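Local coordinates for PKS_KS domain-containing protein (Photorhabdus luminescens subsp. laumondii, PDB 6SMO) that probably catalyses carbon-chain extension as a 3-oxoacyl-[acyl-carrier-protein] synthase of the thiolase-like superfamily, and holds a twelve-carbon poly-oxo aldehyde in its pocket, at residues D313-D318 / H432-M437; Y61-E66 / L225-F230; A111-S116 / I268-E273. All coordinates share one frame; numbering follows the deposited sequence.

Contact 1: residues D313-D318 / H432-M437; sequences DMALKD and HSVIVM
Ala-315 sets its methyl group over the gap between two valines of the strand. Its CB lies 3.8 Å from CG1 of Val-434 and 3.9 Å from CG2 of Val-436, so one small side chain meets two residues, with a single residue between them in sequence, that the strand turns to this helix. The CB atoms of all three residues point across the contact. With only a methyl at 315, the helix can come down close: the axes of 313-318 and 432-437 approach to 7.8 Å, at 36° between their N-to-C directions.

Val-436 does its part through one branch. Its CG1 stands opposite the backbone N (chi1 180°), which leaves CG2 on the N side of the residue, and it is CG2 that reaches the helix. That methyl sits 3.6 Å from the carbonyl O of Ala-315 as well as against its CB, touching helix backbone as well as side chain. Leu-316 widens the patch more loosely: its CA–CB bond does not aim at the strand, but CD2 swings in to 4.3 Å from CG2 of Val-436. The seam is van der Waals packing throughout. Charge stays at its margin, where Lys-317 and Asp-313 form a salt bridge along the helix, its hydrogen bonds weak, and Asp-318 makes a salt bridge with Arg-206.

Helix 306-319 belongs to the crossover from strand 284-293 to strand 326-330, and it covers one face of the mixed sheet. Ala-315 also rests on Ala-290 of strand 284-293, the antiparallel neighbour of strand 431-438. Ile-435 and Met-437 leave the strand on the other face and pack on helix 372-388, so strand 431-438 is held between two helical layers, as expected of a thiolase-like fold.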
# COMPACT_ATOMS: atom_id res chain seq x y z
N ASP B 313 11.05 8.62 16.77
CA ASP B 313 10.84 8.76 18.24
C ASP B 313 9.88 7.67 18.73
O ASP B 313 10.17 7.07 19.79
CB ASP B 313 10.32 10.16 18.59
CG ASP B 313 10.38 10.48 20.07
OD1 ASP B 313 11.48 10.38 20.65
OD2 ASP B 313 9.32 10.82 20.64
N MET B 314 8.79 7.43 18.00
CA MET B 314 7.73 6.46 18.38
C MET B 314 8.23 5.02 18.19
O MET B 314 7.80 4.15 18.96
CB MET B 314 6.45 6.67 17.56
CG MET B 314 5.68 7.92 17.97
SD MET B 314 3.89 7.77 17.68
CE MET B 314 3.86 7.59 15.90
N ALA B 315 9.12 4.80 17.21
CA ALA B 315 9.75 3.49 16.93
C ALA B 315 10.68 3.10 18.10
O ALA B 315 10.72 1.90 18.43
CB ALA B 315 10.51 3.55 15.63
N LEU B 316 11.38 4.07 18.68
CA LEU B 316 12.33 3.86 19.82
C LEU B 316 11.54 3.60 21.11
O LEU B 316 11.98 2.74 21.89
CB LEU B 316 13.24 5.08 19.95
CG LEU B 316 14.35 5.18 18.91
CD1 LEU B 316 14.88 6.60 18.81
CD2 LEU B 316 15.48 4.21 19.22
N LYS B 317 10.43 4.31 21.32
CA LYS B 317 9.49 4.09 22.46
C LYS B 317 8.86 2.70 22.34
O LYS B 317 8.67 2.05 23.39
CB LYS B 317 8.40 5.17 22.51
CG LYS B 317 8.60 6.26 23.55
CD LYS B 317 9.59 7.33 23.14
CE LYS B 317 9.70 8.44 24.16
NZ LYS B 317 10.44 9.61 23.62
N ASP B 318 8.56 2.26 21.12
CA ASP B 318 7.95 0.94 20.81
C ASP B 318 8.95 -0.18 21.14
O ASP B 318 8.52 -1.22 21.67
CB ASP B 318 7.50 0.87 19.35
CG ASP B 318 6.69 -0.37 19.03
OD1 ASP B 318 5.57 -0.49 19.57
OD2 ASP B 318 7.18 -1.22 18.26
N HIS B 432 5.61 7.79 6.29
CA HIS B 432 6.93 7.51 6.90
C HIS B 432 6.83 6.22 7.73
O HIS B 432 5.82 6.07 8.45
CB HIS B 432 7.41 8.69 7.75
CG HIS B 432 7.69 9.92 6.97
ND1 HIS B 432 8.75 10.01 6.08
CD2 HIS B 432 7.07 11.12 6.94
CE1 HIS B 432 8.76 11.21 5.54
NE2 HIS B 432 7.74 11.91 6.04
N SER B 433 7.84 5.35 7.64
CA SER B 433 7.92 4.06 8.37
C SER B 433 9.35 3.82 8.85
O SER B 433 10.28 4.00 8.05
CB SER B 433 7.43 2.92 7.51
OG SER B 433 6.02 3.01 7.31
N VAL B 434 9.50 3.46 10.13
CA VAL B 434 10.81 3.20 10.81
C VAL B 434 10.71 1.87 11.56
O VAL B 434 9.68 1.64 12.22
CB VAL B 434 11.18 4.36 11.75
CG1 VAL B 434 12.50 4.11 12.47
CG2 VAL B 434 11.22 5.70 11.03
N ILE B 435 11.75 1.03 11.44
CA ILE B 435 11.95 -0.18 12.30
C ILE B 435 13.29 -0.03 13.02
O ILE B 435 14.24 0.49 12.41
CB ILE B 435 11.87 -1.49 11.48
CG1 ILE B 435 12.82 -1.49 10.28
CG2 ILE B 435 10.44 -1.79 11.07
CD1 ILE B 435 13.15 -2.87 9.76
N VAL B 436 13.35 -0.46 14.28
CA VAL B 436 14.58 -0.46 15.12
C VAL B 436 15.11 -1.89 15.20
O VAL B 436 14.42 -2.75 15.78
CB VAL B 436 14.31 0.11 16.53
CG1 VAL B 436 15.55 0.11 17.40
CG2 VAL B 436 13.70 1.51 16.46
N MET B 437 16.28 -2.14 14.61
CA MET B 437 16.99 -3.45 14.66
C MET B 437 18.12 -3.37 15.69
O MET B 437 18.62 -2.25 15.94
CB MET B 437 17.54 -3.84 13.29
CG MET B 437 16.46 -4.23 12.31
SD MET B 437 17.07 -5.35 11.02
CE MET B 437 15.54 -5.76 10.20

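Contact 2: residues Y61-E66 / L225-F230; sequences YEWGRE and LSIGSF. With LKZ (3,5,7,9,11-pentakis(oxidanylidene)dodecanal), chain H.
Ile-227 reaches out from helix 225-230 with two of its methyls, each meeting a different aromatic residue of 61-66. Its CD1 approaches the six-membered ring of the Trp-63 indole obliquely, 3.9 Å from CH2, while CG2 lies 3.7 Å from OH of Tyr-61. The extended CG1–CD1 arm (chi2 -178°) carries CD1 well clear of the helix to meet the tryptophan.

Behind this first layer the two aromatics steady one another. CD2 of Tyr-61 stands 3.5 Å above one face of the Trp-63 ring system, toward its rim, and Trp-63 CD1 in turn lies in plane at the edge of the tyrosine ring. Phe-88 stacks on Trp-63, and Tyr-61 packs on Ser-72 and Ile-75.

Other residues of the same helical segment line the ligand pocket. There the methyl-ketone end of LKZ lies along the helix: its terminal methyl C23 is 3.6 Å from CA of Ser-226, and Ser-229 and Leu-225 pack round the adjoining carbons and oxygen. Further along the ligand, its O21 lies 4.0 Å from CZ of Phe-230, a ring held edge-to-face by Phe-258. Val-114 and Val-129 of the neighbouring Ketoacyl_synth_N domain-containing chain pack on Leu-225 and Ser-229.

Both contacts of Ile-227 are van der Waals, methyl on indole and methyl against the phenol oxygen, with no directional bond. They join 61-66 to a pocket-lining helix whose segment 225-230 likewise meets the ligand mostly by packing; LKZ is hydrogen-bonded to Phe-428 N, outside these segments.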
# COMPACT_ATOMS: atom_id res chain seq x y z
N TYR B 61 20.19 1.49 -20.11
CA TYR B 61 19.12 0.91 -20.96
C TYR B 61 18.79 1.88 -22.10
O TYR B 61 18.91 3.11 -21.90
CB TYR B 61 17.91 0.52 -20.11
CG TYR B 61 16.94 1.63 -19.77
CD1 TYR B 61 17.30 2.66 -18.92
CD2 TYR B 61 15.65 1.62 -20.27
CE1 TYR B 61 16.40 3.67 -18.60
CE2 TYR B 61 14.75 2.62 -19.96
CZ TYR B 61 15.12 3.65 -19.12
OH TYR B 61 14.24 4.64 -18.81
N GLU B 62 18.39 1.33 -23.25
CA GLU B 62 18.28 2.05 -24.55
C GLU B 62 16.80 2.24 -24.93
O GLU B 62 16.50 3.28 -25.56
CB GLU B 62 19.05 1.31 -25.65
CG GLU B 62 18.60 -0.12 -25.90
CD GLU B 62 19.22 -1.17 -25.00
OE1 GLU B 62 20.46 -1.27 -24.96
OE2 GLU B 62 18.45 -1.89 -24.32
N TRP B 63 15.93 1.29 -24.58
CA TRP B 63 14.51 1.24 -25.05
C TRP B 63 13.69 2.39 -24.46
O TRP B 63 12.66 2.73 -25.07
CB TRP B 63 13.88 -0.13 -24.75
CG TRP B 63 13.73 -0.49 -23.30
CD1 TRP B 63 14.59 -1.23 -22.55
CD2 TRP B 63 12.63 -0.15 -22.44
NE1 TRP B 63 14.12 -1.36 -21.27
CE2 TRP B 63 12.91 -0.71 -21.17
CE3 TRP B 63 11.44 0.57 -22.60
CZ2 TRP B 63 12.05 -0.57 -20.09
CZ3 TRP B 63 10.59 0.71 -21.53
CH2 TRP B 63 10.89 0.14 -20.29
N GLY B 64 14.13 2.98 -23.34
CA GLY B 64 13.47 4.14 -22.71
C GLY B 64 13.56 5.39 -23.58
O GLY B 64 12.51 6.03 -23.80
N ARG B 65 14.77 5.72 -24.05
CA ARG B 65 15.08 6.96 -24.81
C ARG B 65 14.60 6.83 -26.26
O ARG B 65 14.02 7.81 -26.78
CB ARG B 65 16.58 7.24 -24.76
CG ARG B 65 16.98 8.64 -25.21
CD ARG B 65 18.47 8.76 -25.46
NE ARG B 65 18.86 10.07 -25.98
CZ ARG B 65 19.22 11.11 -25.24
NH1 ARG B 65 19.55 12.25 -25.83
NH2 ARG B 65 19.26 11.03 -23.91
N GLU B 66 14.83 5.68 -26.90
CA GLU B 66 14.63 5.46 -28.36
C GLU B 66 13.14 5.31 -28.67
O GLU B 66 12.63 6.08 -29.51
CB GLU B 66 15.42 4.25 -28.84
CG GLU B 66 16.93 4.46 -28.81
CD GLU B 66 17.74 3.34 -29.44
OE1 GLU B 66 18.82 3.64 -29.98
OE2 GLU B 66 17.30 2.18 -29.37
N LEU B 225 4.88 1.80 -18.47
CA LEU B 225 3.81 2.48 -17.67
C LEU B 225 4.42 3.00 -16.36
O LEU B 225 4.29 4.21 -16.10
CB LEU B 225 2.65 1.49 -17.45
CG LEU B 225 1.86 1.59 -16.15
CD1 LEU B 225 1.27 2.97 -15.93
CD2 LEU B 225 0.75 0.55 -16.14
N SER B 226 5.08 2.12 -15.59
CA SER B 226 5.69 2.44 -14.27
C SER B 226 6.80 3.49 -14.43
O SER B 226 6.77 4.48 -13.68
CB SER B 226 6.21 1.19 -13.61
OG SER B 226 6.86 1.50 -12.38
N ILE B 227 7.73 3.28 -15.38
CA ILE B 227 8.89 4.19 -15.62
C ILE B 227 8.36 5.53 -16.17
O ILE B 227 8.84 6.58 -15.71
CB ILE B 227 9.92 3.54 -16.57
CG1 ILE B 227 10.52 2.27 -15.95
CG2 ILE B 227 11.01 4.54 -16.95
CD1 ILE B 227 11.58 1.60 -16.79
N GLY B 228 7.40 5.47 -17.11
CA GLY B 228 6.77 6.65 -17.72
C GLY B 228 5.99 7.49 -16.72
O GLY B 228 5.99 8.73 -16.86
N SER B 229 5.35 6.84 -15.74
CA SER B 229 4.55 7.49 -14.66
C SER B 229 5.45 8.41 -13.82
O SER B 229 5.06 9.57 -13.60
CB SER B 229 3.86 6.47 -13.80
OG SER B 229 4.81 5.68 -13.09
N PHE B 230 6.61 7.91 -13.41
CA PHE B 230 7.58 8.68 -12.59
C PHE B 230 8.28 9.71 -13.47
O PHE B 230 8.48 10.84 -13.04
CB PHE B 230 8.56 7.73 -11.89
CG PHE B 230 7.94 6.81 -10.88
CD1 PHE B 230 7.32 7.30 -9.75
CD2 PHE B 230 7.97 5.44 -11.06
CE1 PHE B 230 6.75 6.45 -8.82
CE2 PHE B 230 7.39 4.59 -10.14
CZ PHE B 230 6.78 5.10 -9.02
C4 LKZ H . 2.94 4.16 -10.95
C5 LKZ H . 2.17 3.95 -9.67
C6 LKZ H . 2.81 3.05 -8.61
C7 LKZ H . 3.23 3.91 -7.43
C8 LKZ H . 3.82 3.25 -6.18
C10 LKZ H . 7.47 6.05 -3.69
C22 LKZ H . 2.37 3.22 -11.99
C11 LKZ H . 8.37 4.85 -3.91
O19 LKZ H . 9.34 4.89 -4.65
C3 LKZ H . 6.07 5.48 -3.86
O23 LKZ H . 5.24 5.64 -2.98
C2 LKZ H . 5.81 4.59 -5.08
C9 LKZ H . 4.31 4.38 -5.27
O20 LKZ H . 3.50 5.15 -4.78
O21 LKZ H . 3.13 5.11 -7.51
O22 LKZ H . 1.07 4.46 -9.52
O24 LKZ H . 1.52 3.58 -12.80
C23 LKZ H . 2.92 1.81 -11.98

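Contact 3: residues A111-S116 / I268-E273; sequences ANLRPS and ILESYE
Ile-268 meets both Ala-111 and Leu-113 with a single methyl. Its CG2, opposite the backbone N across the CA–CB bond, lies 3.6 Å from CD1 of Leu-113 and 3.9 Å from CB of Ala-111; CG1 adds a contact with the same alanine at 4.0 Å. The Leu-113 and Ile-268 side chains slide past each other in opposite directions, CD1 alongside CG2. Between the two partners Asn-112, with positive phi, closes helix 95-111 in a Schellman motif, and the turn delivers Leu-113 to the strand.

Two residues on, Glu-270 points the same way. Its OE2 stays 4.4 Å from Leu-113 CD1; the carboxylate is held by other partners: OE2 takes Arg-278 and Thr-32, and OE1 takes His-274. Ser-271 then stands at the N-cap position as the strand gives way to helix 272-277.

Directly, then, the two segments share aliphatic packing. The polar tie is indirect and runs through Arg-278, whose NH2 bonds both the carbonyl O of Ala-111 and the Glu-270 carboxylate, probably helping to keep that buried acid ionised.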
# COMPACT_ATOMS: atom_id res chain seq x y z
N ALA B 111 17.13 -20.12 6.84
CA ALA B 111 16.54 -20.24 8.20
C ALA B 111 16.64 -21.68 8.71
O ALA B 111 16.60 -21.87 9.94
CB ALA B 111 15.11 -19.77 8.19
N ASN B 112 16.75 -22.65 7.79
CA ASN B 112 16.81 -24.11 8.09
C ASN B 112 15.46 -24.54 8.67
O ASN B 112 15.44 -25.22 9.72
CB ASN B 112 17.99 -24.46 9.01
CG ASN B 112 18.28 -25.94 9.08
OD1 ASN B 112 17.86 -26.71 8.21
ND2 ASN B 112 18.99 -26.36 10.11
N LEU B 113 14.36 -24.16 8.00
CA LEU B 113 12.97 -24.54 8.35
C LEU B 113 12.51 -25.68 7.43
O LEU B 113 12.77 -25.59 6.21
CB LEU B 113 12.05 -23.32 8.22
CG LEU B 113 12.11 -22.32 9.38
CD1 LEU B 113 11.42 -21.02 9.00
CD2 LEU B 113 11.48 -22.90 10.64
N ARG B 114 11.85 -26.69 7.99
CA ARG B 114 11.33 -27.88 7.26
C ARG B 114 9.98 -28.27 7.87
O ARG B 114 9.72 -27.97 9.03
CB ARG B 114 12.35 -29.02 7.31
CG ARG B 114 12.85 -29.39 8.70
CD ARG B 114 14.22 -30.03 8.67
NE ARG B 114 14.77 -30.26 10.00
CZ ARG B 114 14.69 -31.39 10.69
NH1 ARG B 114 15.23 -31.47 11.90
NH2 ARG B 114 14.07 -32.45 10.19
N PRO B 115 9.10 -28.94 7.09
CA PRO B 115 7.76 -29.32 7.56
C PRO B 115 7.67 -29.76 9.04
O PRO B 115 6.70 -29.41 9.68
CB PRO B 115 7.43 -30.50 6.64
CG PRO B 115 8.08 -30.12 5.32
CD PRO B 115 9.33 -29.35 5.70
N SER B 116 8.67 -30.50 9.53
CA SER B 116 8.78 -30.99 10.93
C SER B 116 8.75 -29.81 11.91
O SER B 116 7.98 -29.87 12.89
CB SER B 116 10.01 -31.83 11.12
OG SER B 116 10.12 -32.82 10.11
N ILE B 268 12.81 -14.07 7.20
CA ILE B 268 12.11 -15.06 8.08
C ILE B 268 12.18 -14.54 9.52
O ILE B 268 13.22 -14.75 10.18
CB ILE B 268 12.72 -16.47 7.95
CG1 ILE B 268 12.78 -16.95 6.49
CG2 ILE B 268 11.98 -17.47 8.83
CD1 ILE B 268 11.44 -16.99 5.79
N LEU B 269 11.12 -13.86 9.97
CA LEU B 269 10.95 -13.39 11.37
C LEU B 269 10.31 -14.51 12.18
O LEU B 269 9.40 -15.18 11.66
CB LEU B 269 10.07 -12.13 11.39
CG LEU B 269 10.42 -11.03 10.39
CD1 LEU B 269 9.52 -9.83 10.59
CD2 LEU B 269 11.88 -10.62 10.51
N GLU B 270 10.78 -14.73 13.42
CA GLU B 270 10.15 -15.69 14.37
C GLU B 270 10.47 -15.29 15.81
O GLU B 270 11.33 -14.41 16.01
CB GLU B 270 10.58 -17.13 14.06
CG GLU B 270 12.08 -17.36 14.03
CD GLU B 270 12.46 -18.80 13.72
OE1 GLU B 270 12.26 -19.66 14.60
OE2 GLU B 270 12.94 -19.06 12.60
N SER B 271 9.77 -15.91 16.76
CA SER B 271 9.90 -15.70 18.23
C SER B 271 11.31 -16.06 18.69
O SER B 271 11.91 -16.98 18.10
CB SER B 271 8.86 -16.50 18.97
OG SER B 271 8.97 -16.31 20.37
N TYR B 272 11.82 -15.35 19.71
CA TYR B 272 13.15 -15.58 20.32
C TYR B 272 13.19 -16.97 20.97
O TYR B 272 14.22 -17.66 20.82
CB TYR B 272 13.47 -14.47 21.34
CG TYR B 272 14.87 -14.52 21.90
CD1 TYR B 272 15.98 -14.41 21.08
CD2 TYR B 272 15.09 -14.67 23.26
CE1 TYR B 272 17.27 -14.45 21.58
CE2 TYR B 272 16.37 -14.71 23.79
CZ TYR B 272 17.46 -14.60 22.94
OH TYR B 272 18.73 -14.64 23.45
N GLU B 273 12.11 -17.36 21.64
CA GLU B 273 11.96 -18.67 22.33
C GLU B 273 11.91 -19.79 21.29
O GLU B 273 12.57 -20.83 21.51
CB GLU B 273 10.70 -18.68 23.21
CG GLU B 273 10.77 -17.72 24.38
CD GLU B 273 11.82 -18.05 25.43
OE1 GLU B 273 12.56 -17.13 25.82
OE2 GLU B 273 11.90 -19.22 25.84

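In the fold
From the N terminus, the chain first lays down 61-66 of contact 2 and then 111-116 of contact 3. It returns to close contact 2 at 225-230, and strand 263-271, next after helix 224-233, closes contact 3 at 268-273. These two long loops therefore cross, although their centres are 41 Å apart on opposite sides of the chain's centre. Contact 1 follows in series, closing the excursion from 313-318 to 432-437. Contacts 1 and 3 both reach the large mixed sheet, packing helix 306-319 on strand 431-438, and the end of helix 95-111 with its following loop on strand 263-271; contact 2 joins 61-66 to a helix that also lines the ligand pocket.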